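Local coordinates for uncharacterized protein (Vibrio parahaemolyticus M0605, PDB 3X0T), which is the PirA protein of a plasmid-encoded Vibrio toxin, with a jelly-roll fold, and probably takes part in its pore-forming action, at residues 51-56 / 94-99. Numbering follows the deposited sequence.
Sequences LTIQYQ and IVVINN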
ATOM      1  N   LEU A  51       2.873  12.055   2.594  1.00 10.55           N
ATOM      2  CA  LEU A  51       1.971  10.934   2.903  1.00  9.11           C
ATOM      3  C   LEU A  51       2.787   9.843   3.570  1.00 10.04           C
ATOM      4  O   LEU A  51       3.944   9.615   3.210  1.00 12.55           O
ATOM      5  CB  LEU A  51       1.372  10.395   1.596  1.00  9.82           C
ATOM      6  CG  LEU A  51       0.486  11.381   0.803  1.00  9.63           C
ATOM      7  CD1 LEU A  51       0.176  10.851  -0.578  1.00 10.92           C
ATOM      8  CD2 LEU A  51      -0.714  11.775   1.563  1.00 11.04           C
ATOM      9  N   THR A  52       2.125   9.079   4.461  1.00  9.36           N
ATOM     10  CA  THR A  52       2.734   7.823   4.942  1.00 10.12           C
ATOM     11  C   THR A  52       2.110   6.617   4.223  1.00  9.43           C
ATOM     12  O   THR A  52       0.887   6.601   4.068  1.00 10.50           O
ATOM     13  CB  THR A  52       2.509   7.696   6.431  1.00 11.32           C
ATOM     14  OG1 THR A  52       3.254   8.748   7.069  1.00 12.30           O
ATOM     15  CG2 THR A  52       3.014   6.359   6.974  1.00 14.37           C
ATOM     16  N   ILE A  53       2.915   5.673   3.776  1.00  8.47           N
ATOM     17  CA  ILE A  53       2.393   4.414   3.283  1.00  8.44           C
ATOM     18  C   ILE A  53       2.744   3.330   4.277  1.00  8.07           C
ATOM     19  O   ILE A  53       3.882   3.291   4.800  1.00  9.18           O
ATOM     20  CB  ILE A  53       2.891   4.117   1.859  1.00  8.86           C
ATOM     21  CG1 ILE A  53       2.111   2.930   1.265  1.00  8.10           C
ATOM     22  CG2 ILE A  53       4.404   3.944   1.765  1.00 11.21           C
ATOM     23  CD1 ILE A  53       2.339   2.744  -0.219  1.00  9.54           C
ATOM     24  N   GLN A  54       1.789   2.454   4.553  1.00  7.62           N
ATOM     25  CA  GLN A  54       2.054   1.335   5.482  1.00  7.99           C
ATOM     26  C   GLN A  54       1.590   0.016   4.899  1.00  6.99           C
ATOM     27  O   GLN A  54       0.542  -0.072   4.239  1.00  7.85           O
ATOM     28  CB  GLN A  54       1.347   1.491   6.860  1.00  7.94           C
ATOM     29  CG  GLN A  54       1.772   2.778   7.566  1.00  9.84           C
ATOM     30  CD  GLN A  54       1.367   2.807   8.965  1.00  9.33           C
ATOM     31  OE1 GLN A  54       0.295   2.316   9.388  1.00  9.67           O
ATOM     32  NE2 GLN A  54       2.268   3.425   9.773  1.00 11.56           N
ATOM     33  N   TYR A  55       2.372  -1.016   5.170  1.00  7.05           N
ATOM     34  CA  TYR A  55       1.995  -2.407   4.914  1.00  7.01           C
ATOM     35  C   TYR A  55       1.512  -2.972   6.242  1.00  6.35           C
ATOM     36  O   TYR A  55       2.278  -2.970   7.185  1.00  7.58           O
ATOM     37  CB  TYR A  55       3.189  -3.198   4.361  1.00  7.49           C
ATOM     38  CG  TYR A  55       2.795  -4.362   3.542  1.00  7.32           C
ATOM     39  CD1 TYR A  55       2.184  -5.501   4.125  1.00  7.79           C
ATOM     40  CD2 TYR A  55       2.931  -4.348   2.154  1.00  7.73           C
ATOM     41  CE1 TYR A  55       1.732  -6.550   3.334  1.00  8.00           C
ATOM     42  CE2 TYR A  55       2.467  -5.385   1.369  1.00  8.19           C
ATOM     43  CZ  TYR A  55       1.867  -6.486   1.962  1.00  8.73           C
ATOM     44  OH  TYR A  55       1.409  -7.499   1.145  1.00  9.84           O
ATOM     45  N   GLN A  56       0.256  -3.422   6.290  1.00  6.86           N
ATOM     46  CA  GLN A  56      -0.350  -3.890   7.535  1.00  6.86           C
ATOM     47  C   GLN A  56      -0.812  -5.328   7.406  1.00  6.24           C
ATOM     48  O   GLN A  56      -1.056  -5.799   6.273  1.00  6.69           O
ATOM     49  CB  GLN A  56      -1.526  -3.016   7.904  1.00  6.90           C
ATOM     50  CG  GLN A  56      -1.112  -1.576   8.186  1.00  7.96           C
ATOM     51  CD  GLN A  56      -2.250  -0.724   8.696  1.00  8.13           C
ATOM     52  OE1 GLN A  56      -3.412  -1.164   8.746  1.00  8.91           O
ATOM     53  NE2 GLN A  56      -1.930   0.510   9.085  1.00  9.08           N
ATOM     54  N   ILE A  94      -2.493  -2.491   2.268  1.00  6.59           N
ATOM     55  CA  ILE A  94      -1.637  -1.332   2.151  1.00  7.09           C
ATOM     56  C   ILE A  94      -2.527  -0.121   2.318  1.00  7.03           C
ATOM     57  O   ILE A  94      -3.559  -0.009   1.616  1.00  7.49           O
ATOM     58  CB  ILE A  94      -0.856  -1.298   0.798  1.00  7.16           C
ATOM     59  CG1 ILE A  94       0.036  -2.527   0.669  1.00  8.16           C
ATOM     60  CG2 ILE A  94      -0.065  -0.023   0.704  1.00  8.63           C
ATOM     61  CD1 ILE A  94       0.696  -2.684  -0.663  1.00 10.87           C
ATOM     62  N   VAL A  95      -2.143   0.787   3.195  1.00  6.87           N
ATOM     63  CA  VAL A  95      -2.878   2.024   3.384  1.00  7.25           C
ATOM     64  C   VAL A  95      -1.948   3.218   3.121  1.00  7.00           C
ATOM     65  O   VAL A  95      -0.745   3.126   3.325  1.00  7.90           O
ATOM     66  CB  VAL A  95      -3.506   2.140   4.801  1.00  6.82           C
ATOM     67  CG1 VAL A  95      -4.594   1.115   5.000  1.00  9.19           C
ATOM     68  CG2 VAL A  95      -2.480   2.094   5.892  1.00  9.76           C
ATOM     69  N   VAL A  96      -2.557   4.308   2.726  1.00  7.24           N
ATOM     70  CA  VAL A  96      -1.886   5.589   2.642  1.00  8.10           C
ATOM     71  C   VAL A  96      -2.574   6.507   3.644  1.00  7.87           C
ATOM     72  O   VAL A  96      -3.818   6.563   3.694  1.00  8.33           O
ATOM     73  CB  VAL A  96      -1.930   6.178   1.188  1.00  8.02           C
ATOM     74  CG1 VAL A  96      -1.145   7.475   1.146  1.00  8.80           C
ATOM     75  CG2 VAL A  96      -1.349   5.183   0.200  1.00  9.62           C
ATOM     76  N   ILE A  97      -1.759   7.160   4.482  1.00  8.02           N
ATOM     77  CA  ILE A  97      -2.247   7.962   5.599  1.00  8.77           C
ATOM     78  C   ILE A  97      -1.731   9.401   5.371  1.00  8.35           C
ATOM     79  O   ILE A  97      -0.576   9.650   5.061  1.00  9.25           O
ATOM     80  CB  ILE A  97      -1.676   7.413   6.937  1.00  9.71           C
ATOM     81  CG1 ILE A  97      -2.046   5.936   7.085  1.00 10.81           C
ATOM     82  CG2 ILE A  97      -2.224   8.238   8.099  1.00 12.30           C
ATOM     83  CD1 ILE A  97      -1.362   5.257   8.258  1.00 14.52           C
ATOM     84  N   ASN A  98      -2.691  10.324   5.544  1.00  9.51           N
ATOM     85  CA  ASN A  98      -2.384  11.748   5.351  1.00  9.61           C
ATOM     86  C   ASN A  98      -2.576  12.449   6.670  1.00  9.47           C
ATOM     87  O   ASN A  98      -3.703  12.692   7.090  1.00 11.04           O
ATOM     88  CB  ASN A  98      -3.310  12.350   4.281  1.00 10.09           C
ATOM     89  CG  ASN A  98      -3.002  13.797   4.006  1.00  9.91           C
ATOM     90  OD1 ASN A  98      -2.055  14.335   4.545  1.00 11.01           O
ATOM     91  ND2 ASN A  98      -3.786  14.395   3.114  1.00 11.01           N
ATOM     92  N   ASN A  99      -1.472  12.736   7.339  1.00 11.14           N
ATOM     93  CA  ASN A  99      -1.514  13.422   8.650  1.00 12.84           C
ATOM     94  C   ASN A  99      -1.370  14.919   8.484  1.00 13.96           C
ATOM     95  O   ASN A  99      -1.345  15.637   9.508  1.00 16.60           O
ATOM     96  CB  ASN A  99      -0.366  12.930   9.520  1.00 14.04           C
ATOM     97  CG  ASN A  99      -0.523  11.445   9.801  1.00 16.35           C
ATOM     98  OD1 ASN A  99       0.362  10.604   9.475  1.00 19.90           O
ATOM     99  ND2 ASN A  99      -1.634  11.111  10.379  1.00 15.41           N
TER
HETATM  100  O   HOH W   1       2.673  11.361   7.216  1.00 19.16           O
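With CG set beside the backbone N (chi1 -59° in Q54, -63° in Q56) and both chains extended beyond it, the two glutamines run over the same face of the sheet until their amides meet. Q56 NE2 gives its N-H to Q54 OE1 at 2.9 Å, within its own amide plane; Q54 NE2 goes to S71 OG and Q56 OE1 to R93, so each amide uses both donor and acceptor. Their long chains also cover aliphatic groups: V95 CG2 sits 3.6 Å from Q56 NE2, and I97 CD1 is equally close to Q54 OE1. In the backbone, the hydrogen-bonded pairs T52–I97 and Q54–V95 exchange four nearly straight N-H···O bonds, I97 N to T52 O being 2.7 Å. These are the two central strands of one four-stranded antiparallel sheet of the jelly roll. On the opposite face I53 and V96 pack on I43 and I94 on V41 of the second sheet, beta-branched apolar residues suiting extended strands there. I53 CG1 lies alongside I94 CG2 at 3.7 Å, while I94 CG1 meets the Y55 ring obliquely; the Y55 hydroxyl bonds to Q92. T52, partly exposed, suits a hydroxyl: water joins OG1 (2.7 Å) and, weakly, N99 OD1.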